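Local coordinates for response regulator receiver modulated diguanylate cyclase with PAS/PAC sensor (Desulfovibrio desulfuricans subsp. desulfuricans, PDB 3CG0), which probably makes cyclic di-GMP in its full-length form under control of phosphorylation, this chain being the receiver domain that would accept the phosphoryl group, at residues V12-D17 with Y34-V39; V60-C65 with I85-S90. All blocks are in the same frame, centred on the assembly; numbering follows the deposited sequence. Where two conformers were deposited one is given.

Contact 1: V12-D17 with Y34-V39; sequences VLIVED and YDVLGV
The carbonyl oxygen of Val12 is held by two donors of the neighbouring strand: Leu37 N gives it a hydrogen bond of 2.9 Å, and the CA-H of Val36 makes a softer contact, CA to Val12 O 3.4 Å. Val12 N turns to the same strand and reaches Asp35 O at 2.9 Å, almost straight at 172°. Further along, Ile14 N donates to Gly38 O at 3.0 Å, the classic pattern of parallel strands. The ladder is not regular, however. Val12 lies opposite Val36 and Ile14 opposite Val39, so Leu13 faces two residues, Leu37 and Gly38: a beta bulge, in which Leu37 takes a helix-like backbone (psi -33°).

Because of this extra residue, Val36 and Val39 both point to the face that carries Val12 and Ile14. Ile14 and Val39 lie side by side there, with Ile14 CD1 4.0 Å from Val39 CG2. CG1 of Ile14 is anti to the carbonyl carbon (chi1 -58°), and an extended second torsion carries CD1 on to this methyl. At the start of the strands Val12 CG2 meets Tyr34 CB at 3.9 Å. Branched aliphatics suit the extended backbone and supply most of this layer.

Helix 19-32 covers the face, Leu29 meeting Val12 and Arg26 meeting Val36 and Val39; it is the crossover of the beta-alpha-beta unit formed by strands 11-15 and 35-40. Leu13 and Leu37 touch Leu53 of helix 43-53, while strand 57-61 flanks Val12-Val15 on the far side from strand 35-40.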
loop_
_atom_site.group_PDB
_atom_site.type_symbol
_atom_site.label_atom_id
_atom_site.label_comp_id
_atom_site.label_asym_id
_atom_site.label_seq_id
_atom_site.Cartn_x
_atom_site.Cartn_y
_atom_site.Cartn_z
ATOM N N VAL C 12 15.732 2.643 -23.110
ATOM C CA VAL C 12 15.083 1.748 -24.056
ATOM C C VAL C 12 16.112 1.113 -25.011
ATOM O O VAL C 12 16.973 1.795 -25.549
ATOM C CB VAL C 12 13.953 2.493 -24.825
ATOM C CG1 VAL C 12 13.190 1.558 -25.741
ATOM C CG2 VAL C 12 12.966 3.171 -23.832
ATOM N N LEU C 13 16.019 -0.198 -25.197
ATOM C CA LEU C 13 16.877 -0.920 -26.134
ATOM C C LEU C 13 15.994 -1.439 -27.273
ATOM O O LEU C 13 14.951 -2.029 -27.011
ATOM C CB LEU C 13 17.590 -2.046 -25.382
ATOM C CG LEU C 13 18.450 -3.130 -26.039
ATOM C CD1 LEU C 13 19.595 -3.493 -25.115
ATOM C CD2 LEU C 13 17.647 -4.367 -26.350
ATOM N N ILE C 14 16.388 -1.189 -28.526
ATOM C CA ILE C 14 15.573 -1.561 -29.690
ATOM C C ILE C 14 16.256 -2.688 -30.470
ATOM O O ILE C 14 17.450 -2.628 -30.744
ATOM C CB ILE C 14 15.336 -0.372 -30.642
ATOM C CG1 ILE C 14 14.643 0.790 -29.924
ATOM C CG2 ILE C 14 14.506 -0.788 -31.854
ATOM C CD1 ILE C 14 14.475 2.026 -30.807
ATOM N N VAL C 15 15.497 -3.729 -30.784
ATOM C CA VAL C 15 15.970 -4.825 -31.613
ATOM C C VAL C 15 15.048 -4.881 -32.824
ATOM O O VAL C 15 13.889 -5.275 -32.707
ATOM C CB VAL C 15 15.932 -6.170 -30.872
ATOM C CG1 VAL C 15 16.773 -7.206 -31.611
ATOM C CG2 VAL C 15 16.436 -6.027 -29.468
ATOM N N GLU C 16 15.564 -4.477 -33.983
ATOM C CA GLU C 16 14.731 -4.234 -35.150
ATOM C C GLU C 16 15.567 -4.365 -36.412
ATOM O O GLU C 16 16.618 -3.723 -36.526
ATOM C CB GLU C 16 14.139 -2.827 -35.054
ATOM C CG GLU C 16 13.445 -2.328 -36.303
ATOM C CD GLU C 16 12.097 -2.975 -36.512
ATOM O OE1 GLU C 16 11.255 -2.910 -35.586
ATOM O OE2 GLU C 16 11.879 -3.537 -37.605
ATOM N N ASP C 17 15.098 -5.187 -37.355
ATOM C CA ASP C 17 15.830 -5.451 -38.606
ATOM C C ASP C 17 15.660 -4.316 -39.629
ATOM O O ASP C 17 16.633 -3.888 -40.244
ATOM C CB ASP C 17 15.401 -6.795 -39.218
ATOM C CG ASP C 17 16.588 -7.681 -39.612
ATOM O OD1 ASP C 17 17.644 -7.155 -40.041
ATOM O OD2 ASP C 17 16.457 -8.917 -39.496
ATOM N N TYR C 34 12.324 9.522 -23.622
ATOM C CA TYR C 34 13.104 8.329 -23.293
ATOM C C TYR C 34 14.514 8.380 -23.854
ATOM O O TYR C 34 14.749 8.916 -24.930
ATOM C CB TYR C 34 12.415 7.062 -23.818
ATOM C CG TYR C 34 11.034 6.814 -23.262
ATOM C CD1 TYR C 34 10.854 6.402 -21.941
ATOM C CD2 TYR C 34 9.906 6.969 -24.064
ATOM C CE1 TYR C 34 9.580 6.179 -21.427
ATOM C CE2 TYR C 34 8.635 6.739 -23.566
ATOM C CZ TYR C 34 8.480 6.342 -22.249
ATOM O OH TYR C 34 7.220 6.120 -21.759
ATOM N N ASP C 35 15.453 7.816 -23.112
ATOM C CA ASP C 35 16.808 7.659 -23.604
ATOM C C ASP C 35 16.878 6.326 -24.349
ATOM O O ASP C 35 16.596 5.282 -23.770
ATOM C CB ASP C 35 17.785 7.678 -22.422
ATOM C CG ASP C 35 19.247 7.781 -22.848
ATOM O OD1 ASP C 35 19.546 7.969 -24.050
ATOM O OD2 ASP C 35 20.113 7.670 -21.956
ATOM N N VAL C 36 17.220 6.353 -25.636
ATOM C CA VAL C 36 17.492 5.091 -26.339
ATOM C C VAL C 36 18.972 4.733 -26.321
ATOM O O VAL C 36 19.840 5.463 -26.813
ATOM C CB VAL C 36 16.721 4.898 -27.710
ATOM C CG1 VAL C 36 16.017 6.164 -28.158
ATOM C CG2 VAL C 36 17.588 4.240 -28.810
ATOM N N LEU C 37 19.232 3.599 -25.689
ATOM C CA LEU C 37 20.564 3.180 -25.303
ATOM C C LEU C 37 21.282 2.426 -26.417
ATOM O O LEU C 37 22.511 2.490 -26.532
ATOM C CB LEU C 37 20.461 2.300 -24.054
ATOM C CG LEU C 37 20.517 2.887 -22.631
ATOM C CD1 LEU C 37 19.962 4.296 -22.487
ATOM C CD2 LEU C 37 19.759 1.981 -21.711
ATOM N N GLY C 38 20.522 1.692 -27.220
ATOM C CA GLY C 38 21.098 0.946 -28.328
ATOM C C GLY C 38 20.058 0.519 -29.326
ATOM O O GLY C 38 18.887 0.355 -28.982
ATOM N N VAL C 39 20.488 0.370 -30.578
ATOM C CA VAL C 39 19.634 -0.152 -31.642
ATOM C C VAL C 39 20.394 -1.287 -32.341
ATOM O O VAL C 39 21.532 -1.101 -32.796
ATOM C CB VAL C 39 19.184 0.929 -32.644
ATOM C CG1 VAL C 39 18.352 0.311 -33.766
ATOM C CG2 VAL C 39 18.343 1.995 -31.948
#

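Contact 2: V60-C65 with I85-S90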
loop_
_atom_site.group_PDB
_atom_site.type_symbol
_atom_site.label_atom_id
_atom_site.label_comp_id
_atom_site.label_asym_id
_atom_site.label_seq_id
_atom_site.Cartn_x
_atom_site.Cartn_y
_atom_site.Cartn_z
ATOM N N VAL C 60 11.323 -5.406 -29.136
ATOM C CA VAL C 60 11.845 -6.467 -30.011
ATOM C C VAL C 60 10.913 -6.673 -31.195
ATOM O O VAL C 60 9.682 -6.745 -31.021
ATOM C CB VAL C 60 12.053 -7.813 -29.239
ATOM C CG1 VAL C 60 12.629 -8.912 -30.158
ATOM C CG2 VAL C 60 12.993 -7.632 -28.050
ATOM N N ASP C 61 11.472 -6.754 -32.405
ATOM C CA ASP C 61 10.628 -7.108 -33.540
ATOM C C ASP C 61 10.411 -8.599 -33.523
ATOM O O ASP C 61 11.373 -9.383 -33.544
ATOM C CB ASP C 61 11.184 -6.658 -34.889
ATOM C CG ASP C 61 10.085 -6.494 -35.937
ATOM O OD1 ASP C 61 9.392 -7.483 -36.263
ATOM O OD2 ASP C 61 9.885 -5.362 -36.419
ATOM N N ILE C 62 9.139 -8.986 -33.477
ATOM C CA ILE C 62 8.759 -10.385 -33.354
ATOM C C ILE C 62 9.222 -11.186 -34.570
ATOM O O ILE C 62 9.480 -12.380 -34.467
ATOM C CB ILE C 62 7.225 -10.541 -33.079
ATOM C CG1 ILE C 62 6.908 -11.913 -32.468
ATOM C CG2 ILE C 62 6.361 -10.244 -34.336
ATOM C CD1 ILE C 62 5.605 -11.936 -31.687
ATOM N N MET C 63 9.394 -10.485 -35.690
ATOM C CA MET C 63 9.661 -11.094 -36.985
ATOM C C MET C 63 11.135 -11.114 -37.399
ATOM O O MET C 63 11.428 -11.391 -38.567
ATOM C CB MET C 63 8.799 -10.414 -38.062
ATOM C CG MET C 63 7.755 -11.329 -38.719
ATOM S SD MET C 63 6.456 -12.005 -37.656
ATOM C CE MET C 63 6.419 -13.688 -38.264
ATOM N N LEU C 64 12.028 -10.824 -36.458
ATOM C CA LEU C 64 13.461 -10.911 -36.703
ATOM C C LEU C 64 13.849 -12.283 -37.240
ATOM O O LEU C 64 13.269 -13.299 -36.855
ATOM C CB LEU C 64 14.243 -10.606 -35.424
ATOM C CG LEU C 64 14.751 -9.172 -35.264
ATOM C CD1 LEU C 64 15.727 -9.074 -34.101
ATOM C CD2 LEU C 64 15.393 -8.682 -36.552
ATOM N N CYS C 65 14.833 -12.304 -38.132
ATOM C CA CYS C 65 15.411 -13.555 -38.615
ATOM C C CYS C 65 16.936 -13.481 -38.549
ATOM O O CYS C 65 17.505 -12.421 -38.265
ATOM C CB CYS C 65 14.906 -13.900 -40.032
ATOM S SG CYS C 65 15.603 -12.943 -41.436
ATOM N N ILE C 85 9.532 -6.931 -21.858
ATOM C CA ILE C 85 9.535 -7.042 -23.294
ATOM C C ILE C 85 8.229 -6.546 -23.871
ATOM O O ILE C 85 7.157 -6.987 -23.453
ATOM C CB ILE C 85 9.697 -8.524 -23.729
ATOM C CG1 ILE C 85 11.016 -9.106 -23.190
ATOM C CG2 ILE C 85 9.610 -8.650 -25.252
ATOM C CD1 ILE C 85 12.265 -8.253 -23.477
ATOM N N ILE C 86 8.328 -5.646 -24.841
ATOM C CA ILE C 86 7.204 -5.366 -25.717
ATOM C C ILE C 86 7.608 -5.821 -27.102
ATOM O O ILE C 86 8.695 -5.477 -27.575
ATOM C CB ILE C 86 6.840 -3.872 -25.726
ATOM C CG1 ILE C 86 6.652 -3.383 -24.288
ATOM C CG2 ILE C 86 5.590 -3.611 -26.597
ATOM C CD1 ILE C 86 6.195 -1.960 -24.178
ATOM N N PHE C 87 6.767 -6.638 -27.736
ATOM C CA PHE C 87 7.058 -7.070 -29.095
ATOM C C PHE C 87 6.531 -6.063 -30.083
ATOM O O PHE C 87 5.430 -5.554 -29.929
ATOM C CB PHE C 87 6.450 -8.429 -29.416
ATOM C CG PHE C 87 7.241 -9.589 -28.903
ATOM C CD1 PHE C 87 8.499 -9.897 -29.428
ATOM C CD2 PHE C 87 6.699 -10.415 -27.930
ATOM C CE1 PHE C 87 9.197 -10.974 -28.959
ATOM C CE2 PHE C 87 7.400 -11.508 -27.449
ATOM C CZ PHE C 87 8.646 -11.787 -27.954
ATOM N N ILE C 88 7.334 -5.784 -31.096
ATOM C CA ILE C 88 6.917 -4.974 -32.236
ATOM C C ILE C 88 6.466 -5.928 -33.337
ATOM O O ILE C 88 7.223 -6.813 -33.748
ATOM C CB ILE C 88 8.066 -4.054 -32.724
ATOM C CG1 ILE C 88 8.621 -3.202 -31.566
ATOM C CG2 ILE C 88 7.613 -3.199 -33.891
ATOM C CD1 ILE C 88 7.582 -2.293 -30.872
ATOM N N THR C 89 5.229 -5.773 -33.794
ATOM C CA THR C 89 4.641 -6.751 -34.708
ATOM C C THR C 89 4.275 -6.170 -36.071
ATOM O O THR C 89 4.052 -4.966 -36.211
ATOM C CB THR C 89 3.367 -7.425 -34.121
ATOM O OG1 THR C 89 2.298 -6.475 -34.066
ATOM C CG2 THR C 89 3.616 -7.992 -32.738
ATOM N N SER C 90 4.224 -7.038 -37.075
ATOM C CA SER C 90 3.601 -6.706 -38.351
ATOM C C SER C 90 2.778 -7.875 -38.881
ATOM O O SER C 90 1.599 -7.720 -39.202
ATOM C CB SER C 90 4.662 -6.302 -39.375
ATOM O OG SER C 90 5.673 -7.290 -39.480
#
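Val60-Ile62 runs parallel to Ile86-Ile88, with Val60 opposite Phe87 and Asp61 opposite Ile88. Val60 N donates to Ile86 O at 3.1 Å, and Ile62 N to Ile88 O at 2.9 Å, both nearly straight. Between them Ile88 N bonds to Val60 O, but the modelled 2.5 Å is too short to be taken literally.

From the last strand residue, Asp61, a type I turn runs to Leu64. Ile62 has its CG1 anti to the backbone N (chi1 -160°), and a roughly extended chi2 (157°) brings CD1 over one face of Phe87, 4.2 Å from the ring centroid, a CH-pi contact. Ile85 CG2 covers the opposite face, so the ring is held between two isoleucines. Val60 runs beside Phe87, CB to CD1 4.1 Å, and Ile62 CG2 packs on Thr89 CG2 at 3.9 Å. Flat and branched apolar groups thus fill the space under helices 70-80 and 94-101, which supply Ala74 and Ala100.

On the other face Asp61, the predicted site of phosphorylation, crosses Ile88 at about a right angle. Its OD1 accepts Met63 N at 3.1 Å through the anti lone pair, making an Asx turn. This bond steadies one oxygen, while OD2 lies beside Lys111, a long, weak ion pair, and near Glu16. Backbone bonds either side of Asp61 and packing on the opposite face leave the carboxylate at the strand end, consistent with a receiver's phospho-acceptor pocket.

In the fold
The contacts join the parallel strands of two separate beta-alpha-beta units in the CheY-like receiver fold, with strand order 2-1-3-4-5. Contact 1 includes strand 35-40, outermost in this chain, and is partly buried, with exposed Asp35 at its border; contact 2 lies among inner strands and is wholly buried among the residues that touch. Aliphatic side chains dominate the first, whereas an aromatic ring and a carboxylate distinguish the second. Strands 11-15 and 57-61 are neighbours and link the two: Val15 O lies 2.8 Å from Asp61 N, a probable hydrogen bond. There, Glu16 and Asp61 bring their acidic groups together at the strand ends, as in the acidic pocket of receiver domains.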